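Local coordinates for protein alpha-glucosidase (PDB 5HQA) that hydrolyses alpha-glucosides as a calcium-binding, chloride-activated member of glycoside hydrolase family 97, at residues A[4-9]-A[103-108]; A[25-30]-A[233-238]; A[61-66]-A[77-82]; A[186-191]-A[248-253]. One frame throughout, in Å; residues are numbered along the deposited sequence.

Contact 1 (A[4-9]-A[103-108])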
loop_
_atom_site.group_PDB
_atom_site.type_symbol
_atom_site.label_atom_id
_atom_site.label_comp_id
_atom_site.label_asym_id
_atom_site.label_seq_id
_atom_site.Cartn_x
_atom_site.Cartn_y
_atom_site.Cartn_z
ATOM N N GLN A 4 -23.779 16.383 2.412
ATOM C CA GLN A 4 -23.577 15.681 3.673
ATOM C C GLN A 4 -23.458 14.186 3.428
ATOM O O GLN A 4 -23.973 13.653 2.441
ATOM C CB GLN A 4 -24.732 15.934 4.654
ATOM C CG GLN A 4 -25.133 17.388 4.794
ATOM C CD GLN A 4 -26.303 17.570 5.752
ATOM O OE1 GLN A 4 -26.852 16.595 6.272
ATOM N NE2 GLN A 4 -26.688 18.823 5.985
ATOM N N SER A 5 -22.792 13.501 4.355
ATOM C CA SER A 5 -22.760 12.052 4.296
ATOM C C SER A 5 -24.177 11.503 4.452
ATOM O O SER A 5 -25.076 12.205 4.921
ATOM C CB SER A 5 -21.850 11.490 5.390
ATOM O OG SER A 5 -22.271 11.952 6.662
ATOM N N PRO A 6 -24.403 10.248 4.055
ATOM C CA PRO A 6 -25.730 9.653 4.273
ATOM C C PRO A 6 -26.217 9.754 5.710
ATOM O O PRO A 6 -27.399 10.046 5.929
ATOM C CB PRO A 6 -25.521 8.201 3.833
ATOM C CG PRO A 6 -24.463 8.306 2.770
ATOM C CD PRO A 6 -23.521 9.363 3.272
ATOM N N ASP A 7 -25.344 9.553 6.700
ATOM C CA ASP A 7 -25.792 9.639 8.085
ATOM C C ASP A 7 -25.821 11.068 8.618
ATOM O O ASP A 7 -26.247 11.277 9.760
ATOM C CB ASP A 7 -24.932 8.743 8.992
ATOM C CG ASP A 7 -23.477 9.197 9.101
ATOM O OD1 ASP A 7 -23.115 10.299 8.640
ATOM O OD2 ASP A 7 -22.676 8.424 9.678
ATOM N N GLY A 8 -25.398 12.051 7.824
ATOM C CA GLY A 8 -25.441 13.445 8.228
ATOM C C GLY A 8 -24.272 13.927 9.065
ATOM O O GLY A 8 -24.173 15.132 9.312
ATOM N N ASN A 9 -23.374 13.037 9.505
ATOM C CA ASN A 9 -22.328 13.460 10.434
ATOM C C ASN A 9 -21.223 14.264 9.764
ATOM O O ASN A 9 -20.617 15.124 10.417
ATOM C CB ASN A 9 -21.733 12.254 11.147
ATOM C CG ASN A 9 -22.674 11.688 12.183
ATOM O OD1 ASN A 9 -23.430 12.427 12.812
ATOM N ND2 ASN A 9 -22.654 10.373 12.351
ATOM N N ALA A 103 -19.623 12.465 -0.540
ATOM C CA ALA A 103 -19.605 12.426 0.919
ATOM C C ALA A 103 -20.089 11.054 1.368
ATOM O O ALA A 103 -21.255 10.699 1.141
ATOM C CB ALA A 103 -20.476 13.537 1.503
ATOM N N PHE A 104 -19.192 10.288 1.984
ATOM C CA PHE A 104 -19.479 8.993 2.590
ATOM C C PHE A 104 -19.563 9.148 4.103
ATOM O O PHE A 104 -19.074 10.126 4.671
ATOM C CB PHE A 104 -18.386 7.970 2.272
ATOM C CG PHE A 104 -18.106 7.787 0.809
ATOM C CD1 PHE A 104 -18.577 6.658 0.141
ATOM C CD2 PHE A 104 -17.336 8.711 0.113
ATOM C CE1 PHE A 104 -18.313 6.468 -1.199
ATOM C CE2 PHE A 104 -17.062 8.530 -1.230
ATOM C CZ PHE A 104 -17.556 7.405 -1.888
ATOM N N ASP A 105 -20.153 8.149 4.766
ATOM C CA ASP A 105 -20.128 8.169 6.226
ATOM C C ASP A 105 -18.705 8.126 6.782
ATOM O O ASP A 105 -18.480 8.584 7.904
ATOM C CB ASP A 105 -20.939 7.010 6.795
ATOM C CG ASP A 105 -22.428 7.197 6.588
ATOM O OD1 ASP A 105 -22.853 8.334 6.270
ATOM O OD2 ASP A 105 -23.181 6.213 6.756
ATOM N N SER A 106 -17.738 7.609 6.025
ATOM C CA SER A 106 -16.371 7.485 6.511
ATOM C C SER A 106 -15.419 8.539 5.956
ATOM O O SER A 106 -14.225 8.495 6.280
ATOM C CB SER A 106 -15.830 6.091 6.182
ATOM O OG SER A 106 -15.847 5.869 4.781
ATOM N N GLY A 107 -15.887 9.479 5.143
ATOM C CA GLY A 107 -14.987 10.484 4.609
ATOM C C GLY A 107 -15.519 11.099 3.329
ATOM O O GLY A 107 -16.638 10.825 2.897
ATOM N N VAL A 108 -14.692 11.955 2.730
ATOM C CA VAL A 108 -15.105 12.678 1.534
ATOM C C VAL A 108 -14.016 12.600 0.474
ATOM O O VAL A 108 -12.817 12.574 0.773
ATOM C CB VAL A 108 -15.460 14.157 1.831
ATOM C CG1 VAL A 108 -16.399 14.255 3.015
ATOM C CG2 VAL A 108 -14.215 14.980 2.065
HETATM O O HOH W 1 -20.134 9.171 10.132
#
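Asp7 and Asp105 meet where two type I beta turns, Ser5 to Gly8 and Phe104 to Gly107, come together at the margin of the N-terminal beta domain. The first joins strands 2-4 and 10-15 of one antiparallel sheet, the second the hairpin strands 95-104 and 107-114 of the other. A single direct hydrogen bond links the turns: Asp7 N donates to the syn side of Asp105 OD1 at 2.8 Å, with an angle of 159° at hydrogen. Asp7 itself forms an Asx turn, its OD1 taking Asn9 N at 2.9 Å and Ser5 OG at 2.7 Å from opposite faces of the carboxylate plane. The two carboxylates reach tip to tip and lie stacked, their planes 14° apart. With OD1 of Asp7 only 3.1 Å from OD1 of Asp105, the like charges should repel, an effect the donors around them probably offset. A water adds a bridge by donating to both Asp7 OD2 and Asp105 O. Carbon atoms packed against polar and backbone atoms make up the rest. The methyl CB of Ala103 lies against Gln4 C, Ser5 CB sits 3.2 Å from Phe104 O, and Pro6 CD touches both Ala103 O (3.4 Å) and Asp105 OD1 (3.2 Å).

Contact 2 (A[25-30]-A[233-238])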
loop_
_atom_site.group_PDB
_atom_site.type_symbol
_atom_site.label_atom_id
_atom_site.label_comp_id
_atom_site.label_asym_id
_atom_site.label_seq_id
_atom_site.Cartn_x
_atom_site.Cartn_y
_atom_site.Cartn_z
ATOM N N ILE A 25 -15.259 21.555 6.173
ATOM C CA ILE A 25 -15.896 20.300 6.561
ATOM C C ILE A 25 -16.114 20.296 8.064
ATOM O O ILE A 25 -15.199 20.618 8.831
ATOM C CB ILE A 25 -15.051 19.075 6.158
ATOM C CG1 ILE A 25 -14.746 19.090 4.652
ATOM C CG2 ILE A 25 -15.756 17.773 6.580
ATOM C CD1 ILE A 25 -13.875 17.941 4.211
ATOM N N SER A 26 -17.314 19.919 8.488
ATOM C CA SER A 26 -17.588 19.657 9.892
ATOM C C SER A 26 -17.875 18.175 10.107
ATOM O O SER A 26 -18.343 17.470 9.207
ATOM C CB SER A 26 -18.772 20.484 10.394
ATOM O OG SER A 26 -19.970 20.063 9.770
ATOM N N PHE A 27 -17.581 17.709 11.318
ATOM C CA PHE A 27 -17.874 16.343 11.729
ATOM C C PHE A 27 -18.671 16.443 13.016
ATOM O O PHE A 27 -18.197 17.037 13.993
ATOM C CB PHE A 27 -16.590 15.531 11.931
ATOM C CG PHE A 27 -16.831 14.081 12.285
ATOM C CD1 PHE A 27 -17.563 13.257 11.439
ATOM C CD2 PHE A 27 -16.305 13.537 13.451
ATOM C CE1 PHE A 27 -17.783 11.917 11.754
ATOM C CE2 PHE A 27 -16.515 12.190 13.771
ATOM C CZ PHE A 27 -17.252 11.383 12.921
ATOM N N LYS A 28 -19.888 15.892 13.007
ATOM C CA LYS A 28 -20.799 16.014 14.144
ATOM C C LYS A 28 -20.928 17.471 14.579
ATOM O O LYS A 28 -20.899 17.797 15.768
ATOM C CB LYS A 28 -20.346 15.122 15.294
ATOM C CG LYS A 28 -20.306 13.660 14.905
ATOM C CD LYS A 28 -19.736 12.830 16.015
ATOM C CE LYS A 28 -20.122 11.386 15.847
ATOM N NZ LYS A 28 -19.933 10.698 17.144
ATOM N N ASN A 29 -21.026 18.357 13.588
ATOM C CA ASN A 29 -21.291 19.779 13.767
ATOM C C ASN A 29 -20.160 20.519 14.463
ATOM O O ASN A 29 -20.386 21.581 15.043
ATOM C CB ASN A 29 -22.621 20.008 14.506
ATOM C CG ASN A 29 -23.816 19.558 13.684
ATOM O OD1 ASN A 29 -23.860 19.766 12.469
ATOM N ND2 ASN A 29 -24.772 18.906 14.332
ATOM N N LYS A 30 -18.943 19.989 14.414
ATOM C CA LYS A 30 -17.746 20.727 14.796
ATOM C C LYS A 30 -16.849 20.830 13.573
ATOM O O LYS A 30 -16.557 19.813 12.936
ATOM C CB LYS A 30 -16.995 20.036 15.942
ATOM C CG LYS A 30 -17.825 19.827 17.194
ATOM C CD LYS A 30 -17.076 18.970 18.200
ATOM C CE LYS A 30 -17.053 19.624 19.572
ATOM N NZ LYS A 30 -17.077 18.620 20.680
ATOM N N ILE A 233 -12.445 10.585 7.809
ATOM C CA ILE A 233 -12.772 11.175 9.105
ATOM C C ILE A 233 -13.496 10.123 9.927
ATOM O O ILE A 233 -14.479 9.541 9.457
ATOM C CB ILE A 233 -13.660 12.428 8.955
ATOM C CG1 ILE A 233 -13.021 13.446 8.002
ATOM C CG2 ILE A 233 -13.965 13.037 10.326
ATOM C CD1 ILE A 233 -13.971 14.558 7.559
ATOM N N GLY A 234 -13.042 9.895 11.158
ATOM C CA GLY A 234 -13.730 8.952 12.025
ATOM C C GLY A 234 -13.509 9.244 13.493
ATOM O O GLY A 234 -12.519 9.875 13.884
ATOM N N GLU A 235 -14.454 8.767 14.314
ATOM C CA GLU A 235 -14.323 8.943 15.760
ATOM C C GLU A 235 -13.181 8.119 16.329
ATOM O O GLU A 235 -12.632 8.471 17.379
ATOM C CB GLU A 235 -15.590 8.533 16.503
ATOM C CG GLU A 235 -16.880 8.929 15.902
ATOM C CD GLU A 235 -18.012 8.374 16.719
ATOM O OE1 GLU A 235 -18.510 9.111 17.588
ATOM O OE2 GLU A 235 -18.363 7.191 16.528
ATOM N N LYS A 236 -12.852 7.002 15.687
ATOM C CA LYS A 236 -11.863 6.059 16.185
ATOM C C LYS A 236 -10.822 5.794 15.107
ATOM O O LYS A 236 -11.118 5.850 13.911
ATOM C CB LYS A 236 -12.501 4.720 16.581
ATOM C CG LYS A 236 -13.545 4.786 17.649
ATOM C CD LYS A 236 -14.222 3.426 17.782
ATOM C CE LYS A 236 -15.221 3.415 18.932
ATOM N NZ LYS A 236 -14.579 3.822 20.216
ATOM N N ALA A 237 -9.606 5.459 15.545
ATOM C CA ALA A 237 -8.564 5.109 14.588
ATOM C C ALA A 237 -9.014 3.988 13.650
ATOM O O ALA A 237 -8.797 4.064 12.434
ATOM C CB ALA A 237 -7.290 4.722 15.333
ATOM N N VAL A 238 -9.676 2.952 14.183
ATOM C CA VAL A 238 -10.076 1.848 13.309
ATOM C C VAL A 238 -11.149 2.259 12.309
ATOM O O VAL A 238 -11.357 1.551 11.313
ATOM C CB VAL A 238 -10.562 0.612 14.097
ATOM C CG1 VAL A 238 -9.410 0.006 14.896
ATOM C CG2 VAL A 238 -11.745 0.955 14.998
#
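Phe27, whose ring packs on Ile233, is set at the start of a type I' turn closed by its own backbone: Phe27 N donates to Lys30 O at 2.8 Å, and Lys30 N returns a bond to Phe27 O. With CG anti to the backbone N (chi1 -177°), the ring of Phe27 reaches Ile233 and Glu235. Ile233 sends its CG2 methyl over one face of the ring, a CH-pi contact 3.8 Å from the centroid and 20° off the normal, displaced toward the CG side of the rim. On the opposite face Lys28 CG lies over the ring centre, and Glu235 CG meets the edge in the ring plane, 3.9 Å from Phe27 CZ. The ring is thus wedged between two aliphatic groups in the gap between the antiparallel sheets of the N-terminal domain: strand 22-27 belongs to one sheet, strand 224-234 to the other, and no hydrogen bond passes directly between the two segments. Deeper in, Ile25 CG2 touches Ile233 CD1 at 3.8 Å, while Ile10 and Val180 help enclose this apolar layer. At the outer end Lys28, extended beyond CG, crosses Glu235 at about a right angle as a salt bridge; the modelled 2.2 Å from Lys28 NZ to Glu235 OE1 is implausibly short, which leaves the exact placement of these two exposed tips doubtful.

Contact 3 (A[61-66]-A[77-82])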
loop_
_atom_site.group_PDB
_atom_site.type_symbol
_atom_site.label_atom_id
_atom_site.label_comp_id
_atom_site.label_asym_id
_atom_site.label_seq_id
_atom_site.Cartn_x
_atom_site.Cartn_y
_atom_site.Cartn_z
ATOM N N SER A 61 -26.958 10.856 -5.836
ATOM C CA SER A 61 -26.575 9.988 -4.733
ATOM C C SER A 61 -26.461 8.560 -5.240
ATOM O O SER A 61 -26.981 8.212 -6.305
ATOM C CB SER A 61 -27.583 10.074 -3.585
ATOM O OG SER A 61 -28.869 9.658 -4.030
ATOM N N THR A 62 -25.788 7.733 -4.439
ATOM C CA THR A 62 -25.485 6.356 -4.790
ATOM C C THR A 62 -25.752 5.470 -3.586
ATOM O O THR A 62 -25.406 5.820 -2.451
ATOM C CB THR A 62 -24.017 6.211 -5.237
ATOM O OG1 THR A 62 -23.807 6.950 -6.447
ATOM C CG2 THR A 62 -23.639 4.758 -5.472
ATOM N N ASN A 63 -26.365 4.317 -3.839
ATOM C CA ASN A 63 -26.533 3.302 -2.799
ATOM C C ASN A 63 -26.436 1.949 -3.500
ATOM O O ASN A 63 -27.451 1.363 -3.877
ATOM C CB ASN A 63 -27.853 3.452 -2.056
ATOM C CG ASN A 63 -28.050 2.370 -1.025
ATOM O OD1 ASN A 63 -27.102 1.702 -0.625
ATOM N ND2 ASN A 63 -29.280 2.183 -0.590
ATOM N N THR A 64 -25.209 1.461 -3.660
ATOM C CA THR A 64 -24.988 0.257 -4.436
ATOM C C THR A 64 -23.885 -0.572 -3.787
ATOM O O THR A 64 -23.323 -0.199 -2.754
ATOM C CB THR A 64 -24.651 0.613 -5.887
ATOM O OG1 THR A 64 -24.666 -0.582 -6.671
ATOM C CG2 THR A 64 -23.272 1.256 -5.982
ATOM N N GLN A 65 -23.590 -1.719 -4.396
ATOM C CA GLN A 65 -22.506 -2.574 -3.933
ATOM C C GLN A 65 -21.926 -3.310 -5.132
ATOM O O GLN A 65 -22.591 -3.484 -6.154
ATOM C CB GLN A 65 -22.988 -3.561 -2.870
ATOM C CG GLN A 65 -23.973 -4.587 -3.390
ATOM C CD GLN A 65 -24.377 -5.575 -2.319
ATOM O OE1 GLN A 65 -24.738 -5.185 -1.204
ATOM N NE2 GLN A 65 -24.295 -6.869 -2.639
ATOM N N TRP A 66 -20.667 -3.733 -5.004
ATOM C CA TRP A 66 -19.986 -4.431 -6.084
ATOM C C TRP A 66 -19.069 -5.491 -5.485
ATOM O O TRP A 66 -18.769 -5.476 -4.287
ATOM C CB TRP A 66 -19.207 -3.450 -6.981
ATOM C CG TRP A 66 -18.231 -2.560 -6.246
ATOM C CD1 TRP A 66 -18.521 -1.416 -5.548
ATOM C CD2 TRP A 66 -16.806 -2.731 -6.161
ATOM N NE1 TRP A 66 -17.362 -0.871 -5.025
ATOM C CE2 TRP A 66 -16.299 -1.659 -5.390
ATOM C CE3 TRP A 66 -15.912 -3.685 -6.663
ATOM C CZ2 TRP A 66 -14.934 -1.522 -5.105
ATOM C CZ3 TRP A 66 -14.554 -3.544 -6.378
ATOM C CH2 TRP A 66 -14.084 -2.472 -5.607
ATOM N N VAL A 77 -19.543 -1.960 -0.324
ATOM C CA VAL A 77 -20.734 -1.121 -0.329
ATOM C C VAL A 77 -20.328 0.310 -0.665
ATOM O O VAL A 77 -19.355 0.834 -0.108
ATOM C CB VAL A 77 -21.443 -1.192 1.033
ATOM C CG1 VAL A 77 -22.496 -0.092 1.156
ATOM C CG2 VAL A 77 -22.057 -2.573 1.229
ATOM N N ASP A 78 -21.068 0.940 -1.584
ATOM C CA ASP A 78 -20.845 2.327 -1.997
ATOM C C ASP A 78 -22.119 3.117 -1.694
ATOM O O ASP A 78 -23.091 3.048 -2.449
ATOM C CB ASP A 78 -20.487 2.409 -3.484
ATOM C CG ASP A 78 -20.146 3.835 -3.936
ATOM O OD1 ASP A 78 -20.333 4.787 -3.148
ATOM O OD2 ASP A 78 -19.693 4.012 -5.090
ATOM N N GLN A 79 -22.119 3.872 -0.596
ATOM C CA GLN A 79 -23.246 4.735 -0.238
ATOM C C GLN A 79 -22.713 6.140 -0.027
ATOM O O GLN A 79 -21.930 6.372 0.900
ATOM C CB GLN A 79 -23.951 4.241 1.021
ATOM C CG GLN A 79 -24.622 2.899 0.838
ATOM C CD GLN A 79 -25.140 2.297 2.140
ATOM O OE1 GLN A 79 -24.556 2.495 3.212
ATOM N NE2 GLN A 79 -26.236 1.547 2.047
ATOM N N HIS A 80 -23.125 7.078 -0.876
ATOM C CA HIS A 80 -22.636 8.438 -0.722
ATOM C C HIS A 80 -23.633 9.408 -1.333
ATOM O O HIS A 80 -24.455 9.040 -2.178
ATOM C CB HIS A 80 -21.244 8.625 -1.354
ATOM C CG HIS A 80 -21.234 8.575 -2.853
ATOM N ND1 HIS A 80 -20.998 7.411 -3.560
ATOM C CD2 HIS A 80 -21.402 9.550 -3.782
ATOM C CE1 HIS A 80 -21.034 7.671 -4.857
ATOM N NE2 HIS A 80 -21.284 8.960 -5.017
ATOM N N ASN A 81 -23.569 10.649 -0.866
ATOM C CA ASN A 81 -24.214 11.758 -1.547
ATOM C C ASN A 81 -23.163 12.507 -2.351
ATOM O O ASN A 81 -21.988 12.547 -1.984
ATOM C CB ASN A 81 -24.901 12.698 -0.559
ATOM C CG ASN A 81 -26.080 12.052 0.123
ATOM O OD1 ASN A 81 -26.842 11.312 -0.506
ATOM N ND2 ASN A 81 -26.239 12.313 1.417
ATOM N N GLU A 82 -23.595 13.093 -3.458
ATOM C CA GLU A 82 -22.691 13.674 -4.434
ATOM C C GLU A 82 -23.204 15.052 -4.819
ATOM O O GLU A 82 -24.414 15.253 -4.949
ATOM C CB GLU A 82 -22.607 12.767 -5.659
ATOM C CG GLU A 82 -21.614 13.161 -6.735
ATOM C CD GLU A 82 -21.473 12.053 -7.775
ATOM O OE1 GLU A 82 -21.812 10.891 -7.458
ATOM O OE2 GLU A 82 -21.043 12.329 -8.907
HETATM O O HOH W 2 -24.087 9.557 -6.848
#
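Strands 61-66 and 77-82 run antiparallel, their axes 4.6 Å apart at closest approach and 169° apart in direction. Thr62 with His80 and Thr64 with Asp78 are the hydrogen-bonded pairs, each closed by a reciprocal pair of N-H...O bonds, such as Asp78 N to Thr64 O at 2.8 Å; Ser61-Asn81, Asn63-Gln79 and Gln65-Val77 are the non-hydrogen-bonded ones. On the face that carries Asn63 and Gln79, these two side chains lie side by side, and Gln79 NE2 donates to Asn63 OD1 at 2.8 Å. The acceptor lies in the Gln79 amide plane, whereas the donor stands 45° above that of Asn63. On the other face the imidazole of His80 is held at both nitrogens, with the acceptors in its ring plane: ND1 donates to the syn side of Asp78 OD1 at 2.7 Å, NE2 to Glu82 OE1 at 3.2 Å. This pairing fixes the ring's rotation beside Thr62, whose OG1 comes 3.3 Å from His80 CE1. A water links Thr62 OG1 with Glu82 OE1, while Glu82 OE2 forms a salt bridge with Arg100. Together the strands make a beta hairpin at the border of the large antiparallel sheet of the N-terminal domain, where 53-67 is the outermost strand.

Contact 4 (A[186-191]-A[248-253]); sequences EAALVD and NLNEPN
Ala187 and Ala188, at the point where strand 181-187 leaves the antiparallel sheet of the N-terminal domain, pack against Leu249 and Asn250 at the start of the loop that runs from helix 245-248 to strand 264-269, the first strand of the parallel catalytic barrel. The contact is small and holds no hydrogen bond between its two segments. Its apolar half is formed by methyl and methylene groups: Ala187 CB rests on Leu249 CB at 3.7 Å, and Leu249 CD1 is 4.2 Å from the same methyl. Beyond this pair Leu249 continues onto Thr230, Lys102 and Phe104, joining the patch to the sheet, in which Ala187 is bonded through its backbone to Trp228. The second half belongs to the Asn250 amide. Its nitrogen is gripped from outside the two segments, ND2 donating to the carbonyl oxygens of Ile246 and Thr442, so that the buried amide is tied both to the preceding helix and to a loop of the catalytic domain. The backbone of Ala188 bonds to Thr442 as well, and the chain turns there with left-handed angles (phi 61°, psi 57°). Held in this way, Asn250 directs its oxygen at the alanine: OD1 lies 3.3 Å from Ala188 CA and 3.4 Å from Ala188 CB.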
loop_
_atom_site.group_PDB
_atom_site.type_symbol
_atom_site.label_atom_id
_atom_site.label_comp_id
_atom_site.label_asym_id
_atom_site.label_seq_id
_atom_site.Cartn_x
_atom_site.Cartn_y
_atom_site.Cartn_z
ATOM N N GLU A 186 -5.215 10.311 -1.743
ATOM C CA GLU A 186 -5.842 10.547 -3.034
ATOM C C GLU A 186 -6.202 9.207 -3.663
ATOM O O GLU A 186 -5.712 8.151 -3.250
ATOM C CB GLU A 186 -4.947 11.396 -3.951
ATOM C CG GLU A 186 -3.525 10.937 -4.107
ATOM C CD GLU A 186 -2.723 11.867 -5.022
ATOM O OE1 GLU A 186 -1.494 11.972 -4.832
ATOM O OE2 GLU A 186 -3.319 12.492 -5.931
ATOM N N ALA A 187 -7.085 9.251 -4.658
ATOM C CA ALA A 187 -7.549 8.032 -5.299
ATOM C C ALA A 187 -7.537 8.198 -6.812
ATOM O O ALA A 187 -7.817 9.287 -7.329
ATOM C CB ALA A 187 -8.964 7.650 -4.817
ATOM N N ALA A 188 -7.215 7.103 -7.510
ATOM C CA ALA A 188 -7.204 7.043 -8.974
ATOM C C ALA A 188 -6.191 8.030 -9.554
ATOM O O ALA A 188 -6.514 8.898 -10.372
ATOM C CB ALA A 188 -8.610 7.280 -9.556
ATOM N N LEU A 189 -4.938 7.874 -9.131
ATOM C CA LEU A 189 -3.860 8.746 -9.605
ATOM C C LEU A 189 -3.440 8.265 -10.990
ATOM O O LEU A 189 -2.651 7.326 -11.123
ATOM C CB LEU A 189 -2.696 8.742 -8.622
ATOM C CG LEU A 189 -1.437 9.505 -9.030
ATOM C CD1 LEU A 189 -1.735 10.971 -9.361
ATOM C CD2 LEU A 189 -0.400 9.402 -7.908
ATOM N N VAL A 190 -3.997 8.904 -12.022
ATOM C CA VAL A 190 -3.842 8.508 -13.417
ATOM C C VAL A 190 -3.472 9.740 -14.230
ATOM O O VAL A 190 -4.180 10.752 -14.171
ATOM C CB VAL A 190 -5.135 7.888 -13.982
ATOM C CG1 VAL A 190 -4.955 7.532 -15.458
ATOM C CG2 VAL A 190 -5.539 6.667 -13.174
ATOM N N ASP A 191 -2.379 9.654 -14.991
ATOM C CA ASP A 191 -1.933 10.739 -15.876
ATOM C C ASP A 191 -1.862 12.080 -15.142
ATOM O O ASP A 191 -2.345 13.110 -15.620
ATOM C CB ASP A 191 -2.832 10.854 -17.110
ATOM C CG ASP A 191 -2.271 11.820 -18.143
ATOM O OD1 ASP A 191 -1.026 11.869 -18.271
ATOM O OD2 ASP A 191 -3.057 12.543 -18.803
ATOM N N ASN A 248 -13.727 2.735 -3.616
ATOM C CA ASN A 248 -14.989 3.224 -4.172
ATOM C C ASN A 248 -14.796 4.408 -5.105
ATOM O O ASN A 248 -15.673 4.684 -5.933
ATOM C CB ASN A 248 -15.952 3.607 -3.051
ATOM C CG ASN A 248 -16.793 2.432 -2.596
ATOM O OD1 ASN A 248 -17.143 1.568 -3.401
ATOM N ND2 ASN A 248 -17.119 2.388 -1.309
ATOM N N LEU A 249 -13.676 5.114 -4.998
ATOM C CA LEU A 249 -13.444 6.260 -5.860
ATOM C C LEU A 249 -12.731 5.891 -7.152
ATOM O O LEU A 249 -12.508 6.764 -7.988
ATOM C CB LEU A 249 -12.651 7.327 -5.103
ATOM C CG LEU A 249 -13.460 7.997 -3.991
ATOM C CD1 LEU A 249 -12.589 8.980 -3.259
ATOM C CD2 LEU A 249 -14.701 8.708 -4.561
ATOM N N ASN A 250 -12.378 4.626 -7.346
ATOM C CA ASN A 250 -11.727 4.198 -8.573
ATOM C C ASN A 250 -12.732 3.646 -9.578
ATOM O O ASN A 250 -13.836 3.216 -9.226
ATOM C CB ASN A 250 -10.658 3.153 -8.268
ATOM C CG ASN A 250 -9.357 3.787 -7.846
ATOM O OD1 ASN A 250 -8.476 4.022 -8.677
ATOM N ND2 ASN A 250 -9.250 4.130 -6.561
ATOM N N GLU A 251 -12.325 3.667 -10.849
ATOM C CA GLU A 251 -13.164 3.146 -11.917
ATOM C C GLU A 251 -13.267 1.625 -11.814
ATOM O O GLU A 251 -12.341 0.962 -11.335
ATOM C CB GLU A 251 -12.601 3.520 -13.286
ATOM C CG GLU A 251 -12.514 5.007 -13.564
ATOM C CD GLU A 251 -12.129 5.302 -15.003
ATOM O OE1 GLU A 251 -12.995 5.184 -15.897
ATOM O OE2 GLU A 251 -10.950 5.635 -15.241
ATOM N N PRO A 252 -14.378 1.047 -12.268
ATOM C CA PRO A 252 -14.509 -0.415 -12.235
ATOM C C PRO A 252 -13.479 -1.111 -13.118
ATOM O O PRO A 252 -12.941 -0.540 -14.073
ATOM C CB PRO A 252 -15.933 -0.658 -12.756
ATOM C CG PRO A 252 -16.641 0.637 -12.557
ATOM C CD PRO A 252 -15.609 1.710 -12.726
ATOM N N ASN A 253 -13.227 -2.377 -12.784
ATOM C CA ASN A 253 -12.332 -3.275 -13.507
ATOM C C ASN A 253 -12.420 -3.100 -15.019
ATOM O O ASN A 253 -13.497 -3.227 -15.612
ATOM C CB ASN A 253 -12.675 -4.721 -13.130
ATOM C CG ASN A 253 -11.924 -5.744 -13.971
ATOM O OD1 ASN A 253 -10.796 -5.511 -14.404
ATOM N ND2 ASN A 253 -12.553 -6.891 -14.199
#

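From the N terminus, segment 4-9 opens contact 1 and segment 25-30 opens contact 2. Contact 1 closes at 103-108, and contact 2, opened inside that span, closes only at 233-238, so the two cross; both bring the sheet of strands 10-15 and 22-27 against the sheet that holds strands 95-104, 107-114 and 224-234. The hairpin of contact 3 falls within both spans and is bonded to contact 1 through strand 95-104. Contact 4 opens after contacts 1 and 3 have closed and crosses contact 2, ending on the way to the barrel. Asn248 ties it to contact 3 by probable hydrogen bonds with Trp66 and Val77, whereas contacts 2 and 4 stay about 11 Å apart at their nearest atoms.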